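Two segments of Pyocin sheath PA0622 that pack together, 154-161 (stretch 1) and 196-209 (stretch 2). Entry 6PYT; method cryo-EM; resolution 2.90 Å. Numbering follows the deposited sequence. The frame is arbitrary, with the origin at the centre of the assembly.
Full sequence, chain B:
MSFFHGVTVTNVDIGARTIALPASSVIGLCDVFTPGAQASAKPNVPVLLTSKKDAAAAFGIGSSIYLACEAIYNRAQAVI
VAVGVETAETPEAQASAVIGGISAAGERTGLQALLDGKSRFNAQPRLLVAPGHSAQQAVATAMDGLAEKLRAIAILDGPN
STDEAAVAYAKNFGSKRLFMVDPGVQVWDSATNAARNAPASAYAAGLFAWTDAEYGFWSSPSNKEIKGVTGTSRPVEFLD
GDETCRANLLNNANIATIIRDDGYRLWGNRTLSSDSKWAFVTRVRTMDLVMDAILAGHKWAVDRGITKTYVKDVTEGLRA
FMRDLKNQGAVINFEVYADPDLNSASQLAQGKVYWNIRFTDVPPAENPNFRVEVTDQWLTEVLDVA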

# COMPACT_ATOMS: atom_id res chain seq x y z
N ALA B 154 46.81 34.70 35.36
CA ALA B 154 47.93 33.98 35.94
C ALA B 154 47.40 33.01 36.98
O ALA B 154 46.57 33.38 37.81
CB ALA B 154 48.92 34.95 36.57
N ILE B 155 47.86 31.77 36.92
CA ILE B 155 47.44 30.74 37.85
C ILE B 155 48.55 30.54 38.86
O ILE B 155 49.61 29.99 38.55
CB ILE B 155 47.07 29.44 37.13
CG1 ILE B 155 45.88 29.69 36.22
CG2 ILE B 155 46.73 28.36 38.12
CD1 ILE B 155 45.58 28.58 35.28
N LEU B 156 48.32 31.01 40.08
CA LEU B 156 49.30 30.93 41.14
C LEU B 156 49.17 29.60 41.87
O LEU B 156 48.36 28.74 41.52
CB LEU B 156 49.13 32.08 42.12
CG LEU B 156 49.17 33.48 41.52
CD1 LEU B 156 48.93 34.50 42.61
CD2 LEU B 156 50.47 33.72 40.80
N ASP B 157 49.97 29.43 42.91
CA ASP B 157 49.79 28.37 43.89
C ASP B 157 50.44 28.80 45.19
O ASP B 157 51.39 29.58 45.19
CB ASP B 157 50.35 27.03 43.42
N GLY B 158 49.92 28.29 46.29
CA GLY B 158 50.47 28.61 47.58
C GLY B 158 51.61 27.67 47.91
O GLY B 158 52.17 27.00 47.03
N PRO B 159 51.99 27.61 49.17
CA PRO B 159 53.01 26.65 49.59
C PRO B 159 52.39 25.28 49.86
O PRO B 159 51.19 25.06 49.67
CB PRO B 159 53.57 27.28 50.86
CG PRO B 159 52.44 28.09 51.39
CD PRO B 159 51.68 28.60 50.21
N ASN B 160 53.23 24.36 50.31
CA ASN B 160 52.82 23.03 50.74
C ASN B 160 52.22 23.06 52.14
O ASN B 160 51.67 22.05 52.60
CB ASN B 160 54.04 22.10 50.70
CG ASN B 160 53.67 20.61 50.67
OD1 ASN B 160 52.50 20.24 50.62
ND2 ASN B 160 54.69 19.76 50.69
N SER B 161 52.27 24.20 52.82
CA SER B 161 51.95 24.30 54.23
C SER B 161 50.46 24.29 54.49
O SER B 161 49.67 23.90 53.63
CB SER B 161 52.58 25.56 54.83
OG SER B 161 53.99 25.52 54.77
N ARG B 196 54.76 11.23 43.67
CA ARG B 196 55.56 12.44 43.64
C ARG B 196 54.66 13.67 43.78
O ARG B 196 53.54 13.69 43.26
CB ARG B 196 56.33 12.50 42.32
CG ARG B 196 57.23 13.69 42.12
CD ARG B 196 57.86 13.65 40.75
NE ARG B 196 56.86 13.64 39.69
CZ ARG B 196 56.26 14.72 39.20
NH1 ARG B 196 56.55 15.92 39.68
NH2 ARG B 196 55.36 14.59 38.24
N ASN B 197 55.14 14.68 44.50
CA ASN B 197 54.37 15.91 44.58
C ASN B 197 54.48 16.70 43.28
O ASN B 197 55.38 16.50 42.46
CB ASN B 197 54.84 16.77 45.75
CG ASN B 197 54.41 16.21 47.09
OD1 ASN B 197 53.30 15.70 47.23
ND2 ASN B 197 55.29 16.30 48.08
N ALA B 198 53.52 17.61 43.10
CA ALA B 198 53.43 18.46 41.93
C ALA B 198 52.73 19.73 42.37
O ALA B 198 51.81 19.65 43.19
CB ALA B 198 52.67 17.79 40.79
N PRO B 199 53.12 20.89 41.85
CA PRO B 199 52.60 22.15 42.38
C PRO B 199 51.21 22.55 41.92
O PRO B 199 50.77 23.65 42.26
CB PRO B 199 53.64 23.17 41.90
CG PRO B 199 54.19 22.58 40.69
CD PRO B 199 54.23 21.11 40.91
N ALA B 200 50.54 21.73 41.10
CA ALA B 200 49.12 21.84 40.74
C ALA B 200 48.71 23.09 39.96
O ALA B 200 47.53 23.28 39.67
CB ALA B 200 48.23 21.74 41.98
N SER B 201 49.66 23.95 39.59
CA SER B 201 49.32 25.09 38.76
C SER B 201 49.16 24.68 37.31
O SER B 201 48.30 25.21 36.61
CB SER B 201 50.39 26.17 38.88
OG SER B 201 50.46 26.67 40.19
N ALA B 202 49.99 23.75 36.86
CA ALA B 202 49.89 23.29 35.48
C ALA B 202 48.68 22.39 35.27
O ALA B 202 48.16 22.32 34.16
CB ALA B 202 51.17 22.57 35.08
N TYR B 203 48.23 21.71 36.32
CA TYR B 203 47.02 20.90 36.21
C TYR B 203 45.78 21.77 36.15
O TYR B 203 44.78 21.37 35.55
CB TYR B 203 46.93 19.94 37.38
CG TYR B 203 48.00 18.89 37.38
CD1 TYR B 203 47.88 17.75 36.61
CD2 TYR B 203 49.15 19.06 38.13
CE1 TYR B 203 48.86 16.80 36.60
CE2 TYR B 203 50.14 18.12 38.13
CZ TYR B 203 49.99 16.99 37.36
OH TYR B 203 50.98 16.04 37.36
N ALA B 204 45.83 22.95 36.76
CA ALA B 204 44.74 23.91 36.60
C ALA B 204 44.72 24.48 35.19
O ALA B 204 43.65 24.62 34.59
CB ALA B 204 44.86 25.03 37.63
N ALA B 205 45.90 24.78 34.65
CA ALA B 205 45.98 25.44 33.35
C ALA B 205 45.61 24.51 32.21
O ALA B 205 45.14 24.96 31.17
CB ALA B 205 47.37 26.01 33.13
N GLY B 206 45.83 23.20 32.37
CA GLY B 206 45.38 22.27 31.36
C GLY B 206 43.88 22.09 31.37
O GLY B 206 43.28 21.87 30.32
N LEU B 207 43.27 22.21 32.54
CA LEU B 207 41.82 22.16 32.67
C LEU B 207 41.17 23.48 32.34
O LEU B 207 40.01 23.52 31.91
CB LEU B 207 41.47 21.72 34.09
CG LEU B 207 40.05 21.63 34.59
CD1 LEU B 207 39.95 20.41 35.39
CD2 LEU B 207 39.83 22.77 35.50
N PHE B 208 41.91 24.58 32.52
CA PHE B 208 41.38 25.89 32.20
C PHE B 208 41.25 26.04 30.69
O PHE B 208 40.31 26.68 30.21
CB PHE B 208 42.33 26.95 32.75
CG PHE B 208 41.65 28.17 33.26
CD1 PHE B 208 41.33 28.25 34.60
CD2 PHE B 208 41.33 29.22 32.44
CE1 PHE B 208 40.73 29.38 35.11
CE2 PHE B 208 40.72 30.34 32.94
CZ PHE B 208 40.42 30.41 34.28
N ALA B 209 42.17 25.42 29.95
CA ALA B 209 42.16 25.43 28.50
C ALA B 209 41.29 24.33 27.92
O ALA B 209 40.84 24.45 26.77
CB ALA B 209 43.58 25.28 27.97

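One residue, I155, accounts for 102 Å² of the 295 Å² buried between the two stretches, the largest share of any residue. The example illustrates how a β-branched residue on a strand can serve a helix that offers small residues, A204 and A205, where the isoleucine comes closest. The two elements run at 143° to one another, their axes approaching to 8.2 Å, and I155 points its CA-to-CB bond toward the helix. With chi1 in m and chi2 in t, its CG2 lies 3.9 Å from A204 CB, while CD1 reaches 3.8 Å from A205 CB and 3.7 Å from A205 CA. The same CD1 meets a larger neighbour, F208, at 4.3 Å from its CD1, approaching the ring obliquely. The alanine methyls let the isoleucine come close to the helix backbone, and F208, one turn beyond A204, extends the apolar surface.

Polar chemistry is sparse. S201 OG donates a weak hydrogen bond to L156 O at 3.2 Å, giving a buried strand carbonyl a partner while the CA-to-CB bond of L156 points away from stretch 2. Beside it, D157 CB packs 3.3 Å from S201 OG and 3.6 Å from P199 O; its carboxylate is not modelled, so no role can be assigned to it. At the exposed margin, N160 ND2 and N197 ND2 approach only to 4.4 Å, a loose contact without a hydrogen bond.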